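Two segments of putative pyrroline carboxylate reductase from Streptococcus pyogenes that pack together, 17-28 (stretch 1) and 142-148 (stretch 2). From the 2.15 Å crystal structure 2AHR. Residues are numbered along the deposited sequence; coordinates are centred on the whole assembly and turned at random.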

# COMPACT_ATOMS: atom_id res chain seq x y z
N ALA E 17 -17.29 37.23 10.75
CA ALA E 17 -16.45 37.05 11.94
C ALA E 17 -15.66 38.31 12.35
O ALA E 17 -15.64 38.65 13.52
CB ALA E 17 -15.52 35.85 11.79
N ILE E 18 -15.03 39.02 11.41
CA ILE E 18 -14.24 40.20 11.80
C ILE E 18 -15.08 41.45 12.14
O ILE E 18 -14.57 42.38 12.77
CB ILE E 18 -13.10 40.57 10.80
CG1 ILE E 18 -13.65 41.29 9.58
CG2 ILE E 18 -12.24 39.35 10.42
CD1 ILE E 18 -12.61 42.15 8.93
N ILE E 19 -16.35 41.47 11.72
CA ILE E 19 -17.26 42.58 12.03
C ILE E 19 -17.39 42.78 13.54
O ILE E 19 -17.22 43.89 14.04
CB ILE E 19 -18.66 42.41 11.39
CG1 ILE E 19 -18.60 42.53 9.86
CG2 ILE E 19 -19.65 43.44 11.94
CD1 ILE E 19 -17.87 43.74 9.37
N LYS E 20 -17.66 41.69 14.26
CA LYS E 20 -17.76 41.74 15.71
C LYS E 20 -16.60 42.51 16.37
O LYS E 20 -16.83 43.39 17.19
CB LYS E 20 -17.87 40.32 16.29
CG LYS E 20 -18.21 40.30 17.78
CD LYS E 20 -17.70 39.04 18.47
CE LYS E 20 -17.75 39.20 19.98
NZ LYS E 20 -17.26 37.96 20.67
N GLY E 21 -15.36 42.19 15.99
CA GLY E 21 -14.18 42.91 16.48
C GLY E 21 -14.14 44.37 16.04
O GLY E 21 -13.72 45.24 16.80
N LEU E 22 -14.59 44.63 14.81
CA LEU E 22 -14.64 45.99 14.26
C LEU E 22 -15.72 46.87 14.92
O LEU E 22 -15.59 48.09 14.95
CB LEU E 22 -14.83 45.95 12.74
CG LEU E 22 -13.71 45.40 11.84
CD1 LEU E 22 -14.22 45.30 10.42
CD2 LEU E 22 -12.46 46.26 11.88
N LYS E 23 -16.77 46.25 15.45
CA LYS E 23 -17.78 46.96 16.24
C LYS E 23 -17.23 47.45 17.58
O LYS E 23 -17.79 48.35 18.18
CB LYS E 23 -19.01 46.08 16.48
CG LYS E 23 -19.89 45.88 15.26
CD LYS E 23 -21.09 45.03 15.65
CE LYS E 23 -21.96 44.66 14.47
NZ LYS E 23 -23.18 43.93 14.92
N GLN E 24 -16.14 46.86 18.04
CA GLN E 24 -15.51 47.27 19.30
C GLN E 24 -14.48 48.39 19.08
O GLN E 24 -13.74 48.76 19.99
CB GLN E 24 -14.88 46.07 20.01
CG GLN E 24 -15.89 45.05 20.53
CD GLN E 24 -15.31 44.08 21.55
OE1 GLN E 24 -14.12 44.14 21.89
NE2 GLN E 24 -16.15 43.16 22.04
N THR E 25 -14.44 48.90 17.85
CA THR E 25 -13.60 50.05 17.52
C THR E 25 -14.46 51.33 17.38
O THR E 25 -15.70 51.24 17.27
CB THR E 25 -12.79 49.79 16.22
OG1 THR E 25 -13.68 49.81 15.08
CG2 THR E 25 -12.05 48.45 16.30
N PRO E 26 -13.81 52.52 17.37
CA PRO E 26 -14.57 53.79 17.22
C PRO E 26 -15.15 53.97 15.82
O PRO E 26 -15.97 54.87 15.61
CB PRO E 26 -13.51 54.87 17.48
CG PRO E 26 -12.30 54.17 18.00
CD PRO E 26 -12.36 52.77 17.50
N HIS E 27 -14.75 53.12 14.88
CA HIS E 27 -15.00 53.36 13.46
C HIS E 27 -16.42 53.07 13.01
O HIS E 27 -17.15 52.33 13.64
CB HIS E 27 -13.99 52.58 12.60
CG HIS E 27 -12.58 52.74 13.08
ND1 HIS E 27 -11.90 53.93 12.98
CD2 HIS E 27 -11.74 51.88 13.69
CE1 HIS E 27 -10.69 53.79 13.50
NE2 HIS E 27 -10.57 52.55 13.93
N GLU E 28 -16.78 53.68 11.90
CA GLU E 28 -18.10 53.56 11.33
C GLU E 28 -18.06 52.48 10.26
O GLU E 28 -17.12 52.43 9.47
CB GLU E 28 -18.46 54.90 10.70
CG GLU E 28 -19.92 55.12 10.43
CD GLU E 28 -20.21 56.56 10.07
OE1 GLU E 28 -19.40 57.45 10.44
OE2 GLU E 28 -21.24 56.81 9.41
N ASP E 142 -4.15 48.19 14.40
CA ASP E 142 -5.18 48.43 15.41
C ASP E 142 -6.47 47.67 15.10
O ASP E 142 -7.11 47.14 16.01
CB ASP E 142 -5.50 49.92 15.53
CG ASP E 142 -4.43 50.68 16.27
OD1 ASP E 142 -3.83 50.08 17.18
OD2 ASP E 142 -4.20 51.87 15.94
N LEU E 143 -6.85 47.67 13.82
CA LEU E 143 -8.00 46.92 13.32
C LEU E 143 -7.86 45.41 13.52
O LEU E 143 -8.79 44.73 13.99
CB LEU E 143 -8.19 47.21 11.83
CG LEU E 143 -9.10 48.34 11.36
CD1 LEU E 143 -9.29 49.44 12.38
CD2 LEU E 143 -8.60 48.89 10.03
N THR E 144 -6.69 44.88 13.16
CA THR E 144 -6.48 43.45 13.28
C THR E 144 -6.40 43.04 14.75
O THR E 144 -6.91 41.98 15.12
CB THR E 144 -5.26 42.94 12.48
OG1 THR E 144 -4.08 43.66 12.86
CG2 THR E 144 -5.48 43.11 10.99
N ASP E 145 -5.80 43.89 15.59
CA ASP E 145 -5.73 43.60 17.03
C ASP E 145 -7.12 43.58 17.70
O ASP E 145 -7.27 43.05 18.80
CB ASP E 145 -4.79 44.57 17.76
CG ASP E 145 -3.31 44.26 17.51
OD1 ASP E 145 -2.96 43.12 17.11
OD2 ASP E 145 -2.47 45.16 17.74
N SER E 146 -8.13 44.12 17.02
CA SER E 146 -9.48 44.11 17.59
C SER E 146 -10.15 42.74 17.50
O SER E 146 -11.11 42.49 18.22
CB SER E 146 -10.37 45.18 16.95
OG SER E 146 -10.85 44.78 15.66
N PHE E 147 -9.65 41.85 16.64
CA PHE E 147 -10.25 40.52 16.55
C PHE E 147 -9.25 39.38 16.75
O PHE E 147 -9.52 38.25 16.40
CB PHE E 147 -11.11 40.35 15.28
CG PHE E 147 -10.38 40.64 13.98
CD1 PHE E 147 -9.50 39.70 13.42
CD2 PHE E 147 -10.60 41.85 13.29
CE1 PHE E 147 -8.85 39.95 12.22
CE2 PHE E 147 -9.94 42.11 12.08
CZ PHE E 147 -9.05 41.16 11.54
N GLY E 148 -8.10 39.69 17.34
CA GLY E 148 -7.11 38.68 17.67
C GLY E 148 -5.72 39.28 17.82
O GLY E 148 -5.59 40.43 18.21

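Residues 17-22 are helical, and the i to i+4 bond from Leu22 N to Ile18 O (3.0 Å) is characteristic of that geometry. A type I turn then runs from Leu22 to Thr25, with Thr25 N donating to Leu22 O at 3.2 Å. Stretch 2 also enters as a helix; near its end Ser146 N reaches Leu143 O at 3.2 Å and Phe147 N reaches Thr144 O at 3.1 Å. The CA atoms nearest each other across the stretches are those of Gly21 and Phe147, 4.6 Å apart. Glycine permits this approach: an ideal CB on Gly21 would lie 2.7 Å from Phe147 CB and 2.9 Å from Ser146 O, both clashes.

Phe147 packs against Ile18 through one face of its ring. Ile18 CG2 sits 3.8 Å from the ring centroid and 8° off the normal, a CH-pi arrangement almost directly above the ring centre, while Ile18 CB approaches Phe147 CE2 at 3.7 Å.

Ser146 points toward stretch 1, yet its hydroxyl donates within its own stretch, from Ser146 OG to Leu143 O at 2.7 Å. The 3.1 Å separation of Ser146 OG from Gly21 O is therefore a close polar contact rather than a hydrogen bond, and no hydrogen bond crosses the interface. Thr25 CG2 meets Ser146 CB at 3.7 Å. The other branch of Thr25 serves the turn: Thr25 OG1 donates to Leu22 O at 2.6 Å and accepts a weak bond from His27 N at 3.5 Å.

Leu143 CB points sideways, but the end of the side chain comes nearer to stretch 1 and touches two residues. Leu143 CG lies 4.0 Å from Leu22 CD2, an apolar contact, and Leu143 CD1 lies 3.7 Å from His27 CD2, approaching the imidazole obliquely. Contact across the 373 Å² of buried surface thus rests largely on nonpolar packing and close backbone approach.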